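GH127 beta-L-arabinofuranoside (PDB 4QK0) probably hydrolyses beta-L-arabinofuranosidic linkages to release L-arabinose, as expected of a glycoside hydrolase of family 127. Local coordinates at residues 624-629 with 634-639; 628-633 with 641-646; 550-555 with 594-599. One frame throughout, in Å; residues are numbered along the deposited sequence.

Contact 1 (624-629 with 634-639)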
loop_
_atom_site.group_PDB
_atom_site.type_symbol
_atom_site.label_atom_id
_atom_site.label_comp_id
_atom_site.label_asym_id
_atom_site.label_seq_id
_atom_site.Cartn_x
_atom_site.Cartn_y
_atom_site.Cartn_z
ATOM N N PRO A 624 16.261 27.245 0.130
ATOM C CA PRO A 624 17.351 26.508 0.761
ATOM C C PRO A 624 16.820 25.174 1.314
ATOM O O PRO A 624 15.633 25.110 1.665
ATOM C CB PRO A 624 17.736 27.411 1.949
ATOM C CG PRO A 624 16.424 28.058 2.342
ATOM C CD PRO A 624 15.653 28.246 1.045
ATOM N N PHE A 625 17.643 24.109 1.336
ATOM C CA PHE A 625 17.287 22.885 2.100
ATOM C C PHE A 625 18.404 22.434 2.970
ATOM O O PHE A 625 19.561 22.687 2.685
ATOM C CB PHE A 625 16.889 21.693 1.222
ATOM C CG PHE A 625 18.035 21.020 0.559
ATOM C CD1 PHE A 625 18.712 19.929 1.130
ATOM C CD2 PHE A 625 18.431 21.462 -0.677
ATOM C CE1 PHE A 625 19.774 19.315 0.455
ATOM C CE2 PHE A 625 19.487 20.860 -1.334
ATOM C CZ PHE A 625 20.140 19.783 -0.777
ATOM N N ARG A 626 18.035 21.622 3.927
ATOM C CA ARG A 626 18.976 20.978 4.772
ATOM C C ARG A 626 18.657 19.521 4.987
ATOM O O ARG A 626 17.505 19.138 5.323
ATOM C CB ARG A 626 19.015 21.694 6.135
ATOM C CG ARG A 626 20.165 21.167 6.962
ATOM C CD ARG A 626 20.583 22.152 8.030
ATOM N NE ARG A 626 19.694 21.991 9.158
ATOM C CZ ARG A 626 19.965 22.390 10.389
ATOM N NH1 ARG A 626 21.137 22.951 10.654
ATOM N NH2 ARG A 626 19.061 22.220 11.343
ATOM N N ALA A 627 19.707 18.694 4.877
ATOM C CA ALA A 627 19.552 17.270 5.032
ATOM C C ALA A 627 20.394 16.827 6.220
ATOM O O ALA A 627 21.482 17.341 6.430
ATOM C CB ALA A 627 19.951 16.550 3.752
ATOM N N ILE A 628 19.891 15.832 6.936
ATOM C CA ILE A 628 20.576 15.231 8.053
ATOM C C ILE A 628 20.691 13.695 7.860
ATOM O O ILE A 628 20.055 13.137 6.966
ATOM C CB ILE A 628 19.819 15.495 9.376
ATOM C CG1 ILE A 628 18.366 15.005 9.289
ATOM C CG2 ILE A 628 19.831 16.993 9.699
ATOM C CD1 ILE A 628 17.946 14.151 10.427
ATOM N N PRO A 629 21.511 13.015 8.698
ATOM C CA PRO A 629 21.671 11.596 8.552
ATOM C C PRO A 629 20.391 10.861 8.809
ATOM O O PRO A 629 19.682 11.171 9.777
ATOM C CB PRO A 629 22.706 11.250 9.661
ATOM C CG PRO A 629 23.549 12.447 9.757
ATOM C CD PRO A 629 22.559 13.578 9.590
ATOM N N CYS A 634 13.613 11.861 13.162
ATOM C CA CYS A 634 12.568 11.674 14.190
ATOM C C CYS A 634 13.096 11.805 15.614
ATOM O O CYS A 634 12.554 11.186 16.527
ATOM C CB CYS A 634 11.887 10.344 14.024
ATOM S SG CYS A 634 10.207 10.255 14.627
ATOM N N ASN A 635 14.113 12.629 15.799
ATOM C CA ASN A 635 14.515 13.031 17.137
ATOM C C ASN A 635 14.096 14.475 17.476
ATOM O O ASN A 635 14.370 14.938 18.545
ATOM C CB ASN A 635 16.035 12.891 17.322
ATOM C CG ASN A 635 16.437 11.429 17.444
ATOM O OD1 ASN A 635 16.428 10.844 18.517
ATOM N ND2 ASN A 635 16.739 10.837 16.316
ATOM N N ARG A 636 13.408 15.154 16.561
ATOM C CA ARG A 636 12.979 16.519 16.765
ATOM C C ARG A 636 11.500 16.662 16.459
ATOM O O ARG A 636 11.059 17.638 15.942
ATOM C CB ARG A 636 13.815 17.407 15.889
ATOM C CG ARG A 636 15.281 17.376 16.308
ATOM C CD ARG A 636 16.194 18.070 15.319
ATOM N NE ARG A 636 16.118 17.485 13.979
ATOM C CZ ARG A 636 16.428 18.123 12.859
ATOM N NH1 ARG A 636 16.805 19.396 12.882
ATOM N NH2 ARG A 636 16.287 17.523 11.702
ATOM N N GLY A 637 10.737 15.667 16.848
ATOM C CA GLY A 637 9.300 15.676 16.742
ATOM C C GLY A 637 8.757 15.086 15.454
ATOM O O GLY A 637 9.456 14.910 14.452
ATOM N N GLU A 638 7.474 14.794 15.509
ATOM C CA GLU A 638 6.740 14.241 14.393
ATOM C C GLU A 638 6.785 15.173 13.185
ATOM O O GLU A 638 6.743 16.393 13.310
ATOM C CB GLU A 638 5.300 13.972 14.806
ATOM C CG GLU A 638 4.521 13.138 13.804
ATOM C CD GLU A 638 3.257 12.501 14.385
ATOM O OE1 GLU A 638 3.249 12.070 15.545
ATOM O OE2 GLU A 638 2.239 12.467 13.683
ATOM N N GLY A 639 6.960 14.587 12.012
ATOM C CA GLY A 639 6.975 15.359 10.789
ATOM C C GLY A 639 7.283 14.501 9.581
ATOM O O GLY A 639 7.635 13.312 9.708
#

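Contact 2 (628-633 with 641-646)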
loop_
_atom_site.group_PDB
_atom_site.type_symbol
_atom_site.label_atom_id
_atom_site.label_comp_id
_atom_site.label_asym_id
_atom_site.label_seq_id
_atom_site.Cartn_x
_atom_site.Cartn_y
_atom_site.Cartn_z
ATOM N N ILE A 628 19.891 15.832 6.936
ATOM C CA ILE A 628 20.576 15.231 8.053
ATOM C C ILE A 628 20.691 13.695 7.860
ATOM O O ILE A 628 20.055 13.137 6.966
ATOM C CB ILE A 628 19.819 15.495 9.376
ATOM C CG1 ILE A 628 18.366 15.005 9.289
ATOM C CG2 ILE A 628 19.831 16.993 9.699
ATOM C CD1 ILE A 628 17.946 14.151 10.427
ATOM N N PRO A 629 21.511 13.015 8.698
ATOM C CA PRO A 629 21.671 11.596 8.552
ATOM C C PRO A 629 20.391 10.861 8.809
ATOM O O PRO A 629 19.682 11.171 9.777
ATOM C CB PRO A 629 22.706 11.250 9.661
ATOM C CG PRO A 629 23.549 12.447 9.757
ATOM C CD PRO A 629 22.559 13.578 9.590
ATOM N N TYR A 630 20.127 9.851 7.995
ATOM C CA TYR A 630 18.917 9.066 8.112
ATOM C C TYR A 630 18.722 8.532 9.495
ATOM O O TYR A 630 17.620 8.648 10.044
ATOM C CB TYR A 630 18.893 7.916 7.089
ATOM C CG TYR A 630 17.715 7.004 7.279
ATOM C CD1 TYR A 630 16.477 7.313 6.754
ATOM C CD2 TYR A 630 17.850 5.798 7.947
ATOM C CE1 TYR A 630 15.395 6.455 6.956
ATOM C CE2 TYR A 630 16.779 4.941 8.097
ATOM C CZ TYR A 630 15.549 5.289 7.624
ATOM O OH TYR A 630 14.521 4.425 7.814
ATOM N N TYR A 631 19.787 7.974 10.084
ATOM C CA TYR A 631 19.649 7.340 11.411
ATOM C C TYR A 631 19.132 8.303 12.439
ATOM O O TYR A 631 18.476 7.876 13.433
ATOM C CB TYR A 631 20.994 6.700 11.930
ATOM C CG TYR A 631 22.019 7.679 12.366
ATOM C CD1 TYR A 631 21.892 8.350 13.599
ATOM C CD2 TYR A 631 23.072 8.020 11.550
ATOM C CE1 TYR A 631 22.827 9.322 13.994
ATOM C CE2 TYR A 631 24.007 8.974 11.939
ATOM C CZ TYR A 631 23.872 9.627 13.199
ATOM O OH TYR A 631 24.815 10.578 13.592
ATOM N N ALA A 632 19.438 9.595 12.248
ATOM C CA ALA A 632 19.058 10.626 13.242
ATOM C C ALA A 632 17.698 11.281 13.053
ATOM O O ALA A 632 17.369 12.224 13.773
ATOM C CB ALA A 632 20.103 11.707 13.276
ATOM N N TRP A 633 16.904 10.803 12.104
ATOM C CA TRP A 633 15.587 11.394 11.867
ATOM C C TRP A 633 14.680 11.081 13.040
ATOM O O TRP A 633 14.960 10.185 13.844
ATOM C CB TRP A 633 15.012 10.917 10.485
ATOM C CG TRP A 633 14.135 9.699 10.525
ATOM C CD1 TRP A 633 14.528 8.416 10.542
ATOM C CD2 TRP A 633 12.701 9.685 10.544
ATOM N NE1 TRP A 633 13.451 7.599 10.642
ATOM C CE2 TRP A 633 12.306 8.351 10.615
ATOM C CE3 TRP A 633 11.711 10.699 10.546
ATOM C CZ2 TRP A 633 10.968 7.966 10.658
ATOM C CZ3 TRP A 633 10.395 10.330 10.602
ATOM C CH2 TRP A 633 10.021 8.965 10.635
HETATM N N MSE A 641 9.317 13.070 6.388
HETATM C CA MSE A 641 10.727 12.702 6.085
HETATM C C MSE A 641 10.794 12.001 4.764
HETATM O O MSE A 641 9.913 11.243 4.451
HETATM C CB MSE A 641 11.251 11.815 7.217
HETATM C CG MSE A 641 12.717 11.430 7.040
HETATM SE SE MSE A 641 12.845 9.783 5.917
HETATM C CE MSE A 641 12.171 8.511 7.129
ATOM N N VAL A 642 11.800 12.313 3.950
ATOM C CA VAL A 642 12.090 11.544 2.769
ATOM C C VAL A 642 13.554 11.352 2.599
ATOM O O VAL A 642 14.315 12.219 2.930
ATOM C CB VAL A 642 11.582 12.166 1.441
ATOM C CG1 VAL A 642 10.076 12.163 1.400
ATOM C CG2 VAL A 642 12.057 13.583 1.255
ATOM N N VAL A 643 13.907 10.211 1.992
ATOM C CA VAL A 643 15.266 9.912 1.559
ATOM C C VAL A 643 15.376 10.162 0.069
ATOM O O VAL A 643 16.270 10.878 -0.384
ATOM C CB VAL A 643 15.652 8.436 1.835
ATOM C CG1 VAL A 643 16.969 8.034 1.154
ATOM C CG2 VAL A 643 15.770 8.209 3.321
ATOM N N TRP A 644 14.463 9.569 -0.698
ATOM C CA TRP A 644 14.537 9.713 -2.107
ATOM C C TRP A 644 13.796 10.986 -2.499
ATOM O O TRP A 644 12.571 11.058 -2.418
ATOM C CB TRP A 644 13.968 8.475 -2.792
ATOM C CG TRP A 644 14.859 7.332 -2.632
ATOM C CD1 TRP A 644 14.786 6.347 -1.688
ATOM C CD2 TRP A 644 15.973 7.020 -3.455
ATOM N NE1 TRP A 644 15.805 5.479 -1.848
ATOM C CE2 TRP A 644 16.538 5.854 -2.951
ATOM C CE3 TRP A 644 16.542 7.616 -4.582
ATOM C CZ2 TRP A 644 17.660 5.259 -3.520
ATOM C CZ3 TRP A 644 17.626 7.020 -5.162
ATOM C CH2 TRP A 644 18.201 5.854 -4.605
ATOM N N VAL A 645 14.522 11.962 -2.983
ATOM C CA VAL A 645 13.915 13.229 -3.370
ATOM C C VAL A 645 13.783 13.360 -4.885
ATOM O O VAL A 645 14.641 12.886 -5.633
ATOM C CB VAL A 645 14.534 14.457 -2.607
ATOM C CG1 VAL A 645 15.655 14.104 -1.673
ATOM C CG2 VAL A 645 14.906 15.622 -3.478
ATOM N N ASN A 646 12.686 13.948 -5.318
ATOM C CA ASN A 646 12.473 14.255 -6.702
ATOM C C ASN A 646 13.541 15.114 -7.306
ATOM O O ASN A 646 13.983 16.046 -6.725
ATOM C CB ASN A 646 11.124 14.907 -6.941
ATOM C CG ASN A 646 9.997 13.981 -6.741
ATOM O OD1 ASN A 646 9.198 14.202 -5.909
ATOM N ND2 ASN A 646 9.936 12.958 -7.497
#

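Contact 3 (550-555 with 594-599)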
loop_
_atom_site.group_PDB
_atom_site.type_symbol
_atom_site.label_atom_id
_atom_site.label_comp_id
_atom_site.label_asym_id
_atom_site.label_seq_id
_atom_site.Cartn_x
_atom_site.Cartn_y
_atom_site.Cartn_z
ATOM N N VAL A 550 16.415 10.930 -6.391
ATOM C CA VAL A 550 17.825 10.907 -6.053
ATOM C C VAL A 550 17.941 10.936 -4.537
ATOM O O VAL A 550 17.054 11.462 -3.857
ATOM C CB VAL A 550 18.530 12.098 -6.699
ATOM C CG1 VAL A 550 18.107 13.389 -6.057
ATOM C CG2 VAL A 550 20.030 11.982 -6.613
ATOM N N ALA A 551 18.980 10.282 -4.009
ATOM C CA ALA A 551 19.239 10.240 -2.572
ATOM C C ALA A 551 20.561 10.867 -2.360
ATOM O O ALA A 551 21.483 10.740 -3.176
ATOM C CB ALA A 551 19.230 8.820 -2.035
ATOM N N LEU A 552 20.703 11.531 -1.233
ATOM C CA LEU A 552 22.022 12.061 -0.882
ATOM C C LEU A 552 22.776 11.143 0.085
ATOM O O LEU A 552 22.204 10.562 1.002
ATOM C CB LEU A 552 21.866 13.419 -0.236
ATOM C CG LEU A 552 21.187 14.415 -1.156
ATOM C CD1 LEU A 552 21.010 15.715 -0.438
ATOM C CD2 LEU A 552 21.961 14.656 -2.441
ATOM N N GLN A 553 24.070 10.986 -0.174
ATOM C CA GLN A 553 24.930 10.173 0.657
ATOM C C GLN A 553 26.314 10.828 0.774
ATOM O O GLN A 553 26.869 11.345 -0.191
ATOM C CB GLN A 553 25.068 8.764 0.091
ATOM C CG GLN A 553 25.846 7.835 1.009
ATOM C CD GLN A 553 25.880 6.373 0.599
ATOM O OE1 GLN A 553 24.949 5.867 -0.012
ATOM N NE2 GLN A 553 26.918 5.664 1.048
ATOM N N ARG A 554 26.895 10.712 1.954
ATOM C CA ARG A 554 28.293 11.170 2.178
ATOM C C ARG A 554 29.062 10.162 3.026
ATOM O O ARG A 554 28.637 9.837 4.138
ATOM C CB ARG A 554 28.239 12.504 2.896
ATOM C CG ARG A 554 29.586 13.081 3.248
ATOM C CD ARG A 554 29.479 14.482 3.851
ATOM N NE ARG A 554 30.845 14.981 4.045
ATOM C CZ ARG A 554 31.617 14.707 5.094
ATOM N NH1 ARG A 554 31.197 13.979 6.099
ATOM N NH2 ARG A 554 32.834 15.164 5.128
ATOM N N GLY A 555 30.188 9.657 2.523
ATOM C CA GLY A 555 30.848 8.550 3.232
ATOM C C GLY A 555 29.852 7.413 3.249
ATOM O O GLY A 555 29.114 7.220 2.275
ATOM N N VAL A 594 27.398 15.852 10.660
ATOM C CA VAL A 594 27.573 16.625 9.487
ATOM C C VAL A 594 26.162 16.809 8.840
ATOM O O VAL A 594 25.363 15.863 8.732
ATOM C CB VAL A 594 28.543 15.958 8.508
ATOM C CG1 VAL A 594 28.556 16.695 7.169
ATOM C CG2 VAL A 594 29.958 15.966 9.055
ATOM N N VAL A 595 25.879 18.017 8.356
ATOM C CA VAL A 595 24.625 18.267 7.630
ATOM C C VAL A 595 24.983 18.616 6.222
ATOM O O VAL A 595 26.099 19.042 5.949
ATOM C CB VAL A 595 23.793 19.403 8.242
ATOM C CG1 VAL A 595 23.506 19.120 9.684
ATOM C CG2 VAL A 595 24.521 20.729 8.119
ATOM N N ILE A 596 24.025 18.443 5.307
ATOM C CA ILE A 596 24.232 18.799 3.892
ATOM C C ILE A 596 23.237 19.876 3.502
ATOM O O ILE A 596 22.065 19.795 3.865
ATOM C CB ILE A 596 24.044 17.572 2.999
ATOM C CG1 ILE A 596 25.184 16.596 3.253
ATOM C CG2 ILE A 596 23.959 17.965 1.530
ATOM C CD1 ILE A 596 24.987 15.283 2.587
ATOM N N THR A 597 23.707 20.910 2.801
ATOM C CA THR A 597 22.851 22.032 2.468
ATOM C C THR A 597 22.980 22.346 1.019
ATOM O O THR A 597 23.990 22.060 0.403
ATOM C CB THR A 597 23.126 23.314 3.332
ATOM O OG1 THR A 597 24.430 23.811 3.059
ATOM C CG2 THR A 597 23.020 23.041 4.836
ATOM N N GLY A 598 21.952 22.997 0.500
ATOM C CA GLY A 598 21.934 23.455 -0.892
ATOM C C GLY A 598 20.644 24.170 -1.201
ATOM O O GLY A 598 19.895 24.589 -0.293
ATOM N N ILE A 599 20.378 24.316 -2.482
ATOM C CA ILE A 599 19.215 25.079 -2.962
ATOM C C ILE A 599 18.367 24.122 -3.755
ATOM O O ILE A 599 18.818 23.625 -4.741
ATOM C CB ILE A 599 19.623 26.282 -3.886
ATOM C CG1 ILE A 599 20.536 27.281 -3.151
ATOM C CG2 ILE A 599 18.400 27.071 -4.413
ATOM C CD1 ILE A 599 19.947 27.858 -1.883
#

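Contact 1 (624-629 with 634-639)
In the C-terminal beta domain, where the chain leaves strand 620-629 for the loop leading to strand 641-647, Arg626 and Ile628 on the strand meet Arg636 on the loop. The contact illustrates how two arginines can come close when they share a carboxylate. Arg626 NH2 lies 3.9 Å from Arg636 NH1, approaching at the edge of the Arg636 guanidinium, close to its plane. The two flat groups are turned 49° against each other and are therefore not stacked. Both cations form salt bridges with Asp565, Arg626 to OD1 and Arg636 to OD2, so the carboxylate lends one oxygen to each and probably makes their close approach favourable. Arg636 NH2 has a second salt bridge, to Glu562.

Each arginine reaches the meeting point with a bend at its third torsion. In Arg626 this follows a CG set opposite the backbone N across the CA-CB bond (chi1 -171°), and the bend (chi3 82°) swings the guanidinium across to the loop. The apolar share of the contact belongs to Ile628. Its CD1 is 4.0 Å from Arg636 NH2, while CG1 and CG2 each lie 4.1 Å from that same nitrogen, so three carbons of one branched side chain flank a single end of the guanidinium as the two side chains run past each other in opposite directions.

Around this cluster, helix 563-566 contributes Asp565 and also Val564, which packs on Arg636. Strand 557-562 supplies Glu562, whose carboxylate additionally accepts a hydrogen bond from Cys634 N in the loop, and it pairs with strand 620-629 through the backbone bonding of Ile628 with Cys560. Strand 593-603 borders that strand too, bonding to Phe625 and Ala627.

Contact 2 (628-633 with 641-646)
One methyl group meeting two aromatic rings is the striking feature here: the terminal CE of Met641 lies on Trp633 and also touches Tyr630. The residue is modelled as selenomethionine, a label standing in for methionine. Its CE sits over the face of the indole, 3.7 Å from the centroid of the six-membered ring and 18° off the ring normal, a CH-pi contact. The SE atom stands above the same indole, 4.8 Å from the centroid of the five-membered ring. Relative to Tyr630, SE lies at the ring edge, 5.5 Å from the centroid, so one chalcogen is above the face of one ring and at the edge of another, at long range in both cases.

Met641 is able to do this because its chain folds twice, at chi2 (-87°) and again at chi3, which turns CE back over the indole while CB lies against the same face, 3.5 Å from Trp633 CE3. The methyl meets Tyr630 with CE 3.8 Å from CE1 of that ring. Further along, Val643 CG2 packs 3.6 Å from Tyr630 CD1. Tyr630 opens the 3-10 segment 630-632 that follows strand 620-629, and Trp633 comes directly after it, with Trp633 N bonded to Tyr630 O and Trp633 CD1 above the rim of the Tyr630 ring.

Tyr630 OH bonds to Pro384 O, and Arg404 is a cation-pi partner of the indole. Between the two segments the buried attraction is therefore one of dispersion and weak CH-pi electrostatics, in which the methyl and the polarisable chalcogen, sulfur in the natural residue, probably gain from the electron-rich indole.

Contact 3 (550-555 with 594-599)
Apolar packing joins Leu552 to Ile596, the residues whose CA atoms come nearest each other at 8.5 Å. Leu552 CD1 meets Ile596 CG2 at 4.2 Å, the two branches meeting at a slant. The other arm of Ile596 extends to its CD1, which lies 4.3 Å from Arg554 CB, so the isoleucine spans two residues on the same side of the facing strand. Tyr559 of strand 557-562 and Leu581 of strand 574-586 pack beside Leu552.

These are not hydrogen-bonded neighbours. Strands 550-554 and 594-599 belong to one curled mixed sheet, and its curvature brings them face to face, their axes 9.2 Å apart and their directions at 135°. The side chains filling that gap line the inside of the curl, and strands 557-562 and 620-629 provide the route from one to the other through paired edges.

A charged group also packs against the aliphatic surface. Arg554 is extended from CG to NE and crosses Val594 at about a right angle. Val594 CG1 lies over one face of its guanidinium, 3.9 Å from NH1, and Val594 CG2 is 3.8 Å from that nitrogen.

Hydrogen bonds hold the polar ends: Arg554 NH1 donates to Trp465 O, and Trp465 also packs on Val594. On the far side of its strand, Gln553 NE2 binds Gly555 O in a nearly straight bond of 3.0 Å (171°).

Overall arrangement
All three contacts lie in the C-terminal domain and draw on one curled sheet. Contacts 1 and 2 have centres about 7 Å apart and overlap at Ile628 and Pro629, where the strand carrying contact 1 runs into the turn that carries contact 2. Contact 3 lies about 12 Å from contact 1 and 9 Å from contact 2, centre to centre, and is tied to both by probable backbone hydrogen bonds: Ala627 N to Ile596 O at 2.8 Å, and Val645 N to Val550 O at 2.7 Å. Contacts 1 and 2 both abut the catalytic domain, contact 1 at Leu374 and contact 2 at Phe380 and Pro384, with Arg404 touching both.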